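Local coordinates for muscarinic toxin-like protein 3 homolog (Ophiophagus hannah, PDB 3HH7), which acts as a homodimeric three-finger neurotoxin of king cobra venom that inhibits nicotinic acetylcholine receptors at the postsynaptic side, at the interface of chains A and B. Numbering follows the deposited sequence. Chains: chain A/B, Muscarinic toxin-like protein 3 homolog.

The interface of chains A and B. Residues chain A 23, 45, 55-59; chain B 47-49, 52-55.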
ATOM      1  N   PHE A  23      11.367   2.264  -4.678  1.00 15.05           N
ATOM      2  CA  PHE A  23      10.759   2.577  -3.397  1.00 12.57           C
ATOM      3  C   PHE A  23      10.630   1.282  -2.606  1.00 11.36           C
ATOM      4  O   PHE A  23      11.122   0.231  -3.042  1.00 11.37           O
ATOM      5  CB  PHE A  23       9.410   3.273  -3.603  1.00 11.57           C
ATOM      6  CG  PHE A  23       8.524   2.619  -4.646  1.00 10.99           C
ATOM      7  CD1 PHE A  23       8.612   2.990  -5.990  1.00 11.39           C
ATOM      8  CD2 PHE A  23       7.568   1.676  -4.277  1.00 10.56           C
ATOM      9  CE1 PHE A  23       7.780   2.424  -6.943  1.00 10.06           C
ATOM     10  CE2 PHE A  23       6.738   1.101  -5.235  1.00 10.49           C
ATOM     11  CZ  PHE A  23       6.845   1.475  -6.570  1.00 10.39           C
ATOM     12  N   CYS A  45       4.611  -1.198  -7.443  1.00  9.88           N
ATOM     13  CA  CYS A  45       3.868  -1.551  -6.241  1.00  9.40           C
ATOM     14  C   CYS A  45       3.141  -2.875  -6.475  1.00  9.94           C
ATOM     15  O   CYS A  45       2.393  -2.977  -7.439  1.00  9.97           O
ATOM     16  CB  CYS A  45       2.881  -0.436  -5.893  1.00 10.38           C
ATOM     17  SG  CYS A  45       2.134  -0.649  -4.280  1.00  9.37           S
ATOM     18  N   VAL A  55      -1.116  -4.438   0.903  1.00  7.12           N
ATOM     19  CA  VAL A  55       0.136  -4.056   0.283  1.00  7.38           C
ATOM     20  C   VAL A  55       0.351  -2.578   0.627  1.00  6.88           C
ATOM     21  O   VAL A  55      -0.582  -1.765   0.546  1.00  7.13           O
ATOM     22  CB  VAL A  55       0.101  -4.206  -1.262  1.00  7.49           C
ATOM     23  CG1 VAL A  55       1.342  -3.572  -1.893  1.00  9.16           C
ATOM     24  CG2 VAL A  55       0.077  -5.673  -1.656  1.00  8.78           C
ATOM     25  N   TYR A  56       1.574  -2.243   1.020  1.00  7.23           N
ATOM     26  CA  TYR A  56       1.935  -0.874   1.330  1.00  6.84           C
ATOM     27  C   TYR A  56       3.205  -0.521   0.597  1.00  7.11           C
ATOM     28  O   TYR A  56       4.199  -1.261   0.694  1.00  7.31           O
ATOM     29  CB  TYR A  56       2.139  -0.720   2.845  1.00  6.98           C
ATOM     30  CG  TYR A  56       2.518   0.678   3.290  1.00  8.60           C
ATOM     31  CD1 TYR A  56       1.718   1.780   2.980  1.00  8.83           C
ATOM     32  CD2 TYR A  56       3.663   0.882   4.038  1.00  9.11           C
ATOM     33  CE1 TYR A  56       2.067   3.073   3.402  1.00 11.25           C
ATOM     34  CE2 TYR A  56       4.022   2.151   4.464  1.00 10.98           C
ATOM     35  CZ  TYR A  56       3.219   3.235   4.158  1.00 11.24           C
ATOM     36  OH  TYR A  56       3.607   4.489   4.604  1.00 12.50           O
ATOM     37  N   CYS A  57       3.171   0.583  -0.148  1.00  6.74           N
ATOM     38  CA  CYS A  57       4.297   1.043  -0.954  1.00  7.62           C
ATOM     39  C   CYS A  57       4.610   2.463  -0.538  1.00  8.12           C
ATOM     40  O   CYS A  57       3.716   3.288  -0.481  1.00  8.86           O
ATOM     41  CB  CYS A  57       3.977   0.984  -2.458  1.00  7.83           C
ATOM     42  SG  CYS A  57       3.710  -0.709  -3.005  1.00  8.62           S
ATOM     43  N   CYS A  58       5.876   2.730  -0.238  1.00  7.61           N
ATOM     44  CA  CYS A  58       6.258   3.992   0.367  1.00  8.00           C
ATOM     45  C   CYS A  58       7.688   4.348  -0.020  1.00  8.45           C
ATOM     46  O   CYS A  58       8.488   3.470  -0.377  1.00  8.49           O
ATOM     47  CB  CYS A  58       6.071   3.901   1.884  1.00  8.88           C
ATOM     48  SG  CYS A  58       7.036   2.591   2.671  1.00  8.68           S
ATOM     49  N   ARG A  59       8.002   5.646   0.040  1.00  9.01           N
ATOM     50  CA  ARG A  59       9.288   6.147  -0.459  1.00  9.57           C
ATOM     51  C   ARG A  59      10.374   6.434   0.587  1.00  9.77           C
ATOM     52  O   ARG A  59      11.556   6.360   0.266  1.00 10.29           O
ATOM     53  CB  ARG A  59       9.079   7.405  -1.309  1.00  9.66           C
ATOM     54  CG  ARG A  59       8.334   7.148  -2.581  1.00 12.51           C
ATOM     55  CD  ARG A  59       8.560   8.268  -3.560  1.00 12.01           C
ATOM     56  NE  ARG A  59       7.813   8.000  -4.779  1.00 12.35           N
ATOM     57  CZ  ARG A  59       8.264   7.263  -5.788  1.00 11.88           C
ATOM     58  NH1 ARG A  59       9.472   6.719  -5.743  1.00 14.42           N
ATOM     59  NH2 ARG A  59       7.491   7.067  -6.853  1.00 14.59           N
TER
ATOM     60  N   GLU B  47      -0.556   1.763  -9.168  1.00  9.18           N
ATOM     61  CA  GLU B  47       0.887   1.975  -9.192  1.00  9.78           C
ATOM     62  C   GLU B  47       1.250   3.182  -8.314  1.00  9.93           C
ATOM     63  O   GLU B  47       0.465   4.133  -8.185  1.00 10.45           O
ATOM     64  CB  GLU B  47       1.349   2.209 -10.637  1.00  9.99           C
ATOM     65  CG  GLU B  47       2.870   2.250 -10.843  1.00  9.96           C
ATOM     66  CD  GLU B  47       3.538   1.011 -10.268  1.00 12.16           C
ATOM     67  OE1 GLU B  47       3.773   0.068 -11.044  1.00 12.12           O
ATOM     68  OE2 GLU B  47       3.773   0.965  -9.030  1.00 11.20           O
ATOM     69  N   LEU B  48       2.435   3.132  -7.703  1.00 10.28           N
ATOM     70  CA  LEU B  48       2.985   4.300  -7.007  1.00 11.42           C
ATOM     71  C   LEU B  48       3.719   5.127  -8.056  1.00 12.43           C
ATOM     72  O   LEU B  48       4.745   4.685  -8.583  1.00 13.06           O
ATOM     73  CB  LEU B  48       3.909   3.890  -5.847  1.00 11.20           C
ATOM     74  CG  LEU B  48       4.452   5.078  -5.023  1.00 11.87           C
ATOM     75  CD1 LEU B  48       3.341   5.815  -4.346  1.00 12.74           C
ATOM     76  CD2 LEU B  48       5.475   4.637  -3.988  1.00 13.17           C
ATOM     77  N   THR B  49       3.135   6.288  -8.373  1.00 12.77           N
ATOM     78  CA  THR B  49       3.649   7.220  -9.388  1.00 13.95           C
ATOM     79  C   THR B  49       4.890   7.934  -8.877  1.00 13.67           C
ATOM     80  O   THR B  49       5.129   7.961  -7.677  1.00 13.56           O
ATOM     81  CB  THR B  49       2.597   8.298  -9.741  1.00 14.17           C
ATOM     82  OG1 THR B  49       2.269   9.060  -8.559  1.00 14.53           O
ATOM     83  CG2 THR B  49       1.344   7.668 -10.287  1.00 14.23           C
ATOM     84  N   GLY B  52       4.065  10.176  -6.185  1.00 14.39           N
ATOM     85  CA  GLY B  52       3.350   9.517  -5.096  1.00 14.30           C
ATOM     86  C   GLY B  52       4.232   9.382  -3.865  1.00 13.65           C
ATOM     87  O   GLY B  52       5.446   9.161  -3.981  1.00 15.06           O
ATOM     88  N   LYS B  53       3.646   9.565  -2.687  1.00 12.75           N
ATOM     89  CA  LYS B  53       4.322   9.364  -1.411  1.00 12.55           C
ATOM     90  C   LYS B  53       4.121   7.924  -0.929  1.00 12.16           C
ATOM     91  O   LYS B  53       5.054   7.252  -0.476  1.00 12.25           O
ATOM     92  CB  LYS B  53       3.786  10.342  -0.358  1.00 13.79           C
ATOM     93  CG  LYS B  53       4.181  11.791  -0.621  1.00 15.75           C
ATOM     94  CD  LYS B  53       3.907  12.668   0.590  1.00 20.94           C
ATOM     95  CE  LYS B  53       2.513  13.270   0.537  1.00 23.49           C
ATOM     96  NZ  LYS B  53       2.268  14.195   1.699  1.00 23.61           N
ATOM     97  N   TYR B  54       2.881   7.454  -1.036  1.00 11.06           N
ATOM     98  CA  TYR B  54       2.575   6.071  -0.697  1.00 10.71           C
ATOM     99  C   TYR B  54       1.274   5.629  -1.334  1.00 10.29           C
ATOM    100  O   TYR B  54       0.422   6.455  -1.689  1.00 10.24           O
ATOM    101  CB  TYR B  54       2.530   5.843   0.819  1.00 12.12           C
ATOM    102  CG  TYR B  54       1.434   6.571   1.558  1.00 12.56           C
ATOM    103  CD1 TYR B  54       0.121   6.101   1.536  1.00 12.81           C
ATOM    104  CD2 TYR B  54       1.721   7.699   2.325  1.00 13.31           C
ATOM    105  CE1 TYR B  54      -0.892   6.764   2.236  1.00 15.86           C
ATOM    106  CE2 TYR B  54       0.713   8.372   3.021  1.00 16.80           C
ATOM    107  CZ  TYR B  54      -0.586   7.887   2.974  1.00 16.54           C
ATOM    108  OH  TYR B  54      -1.592   8.544   3.658  1.00 19.02           O
ATOM    109  N   VAL B  55       1.138   4.315  -1.439  1.00  9.35           N
ATOM    110  CA  VAL B  55      -0.100   3.645  -1.827  1.00  8.80           C
ATOM    111  C   VAL B  55      -0.323   2.547  -0.795  1.00  8.50           C
ATOM    112  O   VAL B  55       0.605   1.793  -0.456  1.00  8.50           O
ATOM    113  CB  VAL B  55       0.020   2.997  -3.206  1.00  8.71           C
ATOM    114  CG1 VAL B  55      -1.133   2.072  -3.464  1.00  8.98           C
ATOM    115  CG2 VAL B  55       0.076   4.057  -4.305  1.00 10.43           C
TER
HETATM  116  O   HOH W   1       6.759   8.368   0.806  1.00 23.78           O
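Strands 54-58 of A and 52-58 of B meet antiparallel across the dimer two-fold, and the main-chain pairing of A:Cys57 with B:Val55 shows the register: A:Cys57 N gives to B:Val55 O at 2.9 Å, nearly along the C=O axis, and B:Val55 N returns a bond in the carbonyl plane of A:Cys57. Beside this seam B:Leu48, its CG anti to the backbone N (chi1 -177°), reaches toward two flat groups of A, its CD2 methyl set in the corner they form. CD2 lies over one face of the A:Phe23 ring, 3.8 Å from the centroid and displaced toward the rim, a CH-pi contact; the same methyl lies more loosely over the rim of one face of the A:Arg59 guanidinium. A:Arg59, extended from CG to NE, turns that plane so that B acceptors lie in it: NE reaches B:Gly52 O at 2.8 Å, almost along the carbonyl axis, whereas NH2 approaches B:Thr49 O at 2.7 Å from above the carbonyl plane. Two bonds thus fix the guanidinium's rotation. Past the CZ edge of A:Phe23, its carboxylate plane 70° from the ring, B:Glu47 bends at chi2, bringing OE2 to A:Cys45 N at 2.8 Å through its syn lone pair, with a nearly straight bond (173° at H). The anti lone pair takes B:Leu48 N, so one oxygen ties the chains together and steadies the leucine's backbone. A:Cys45 is itself disulfide-bonded to A:Cys57, coupling this grip to the paired strand. Repeated by symmetry, the patch joins two three-finger folds through a continuous sheet, building the toxin's homodimer.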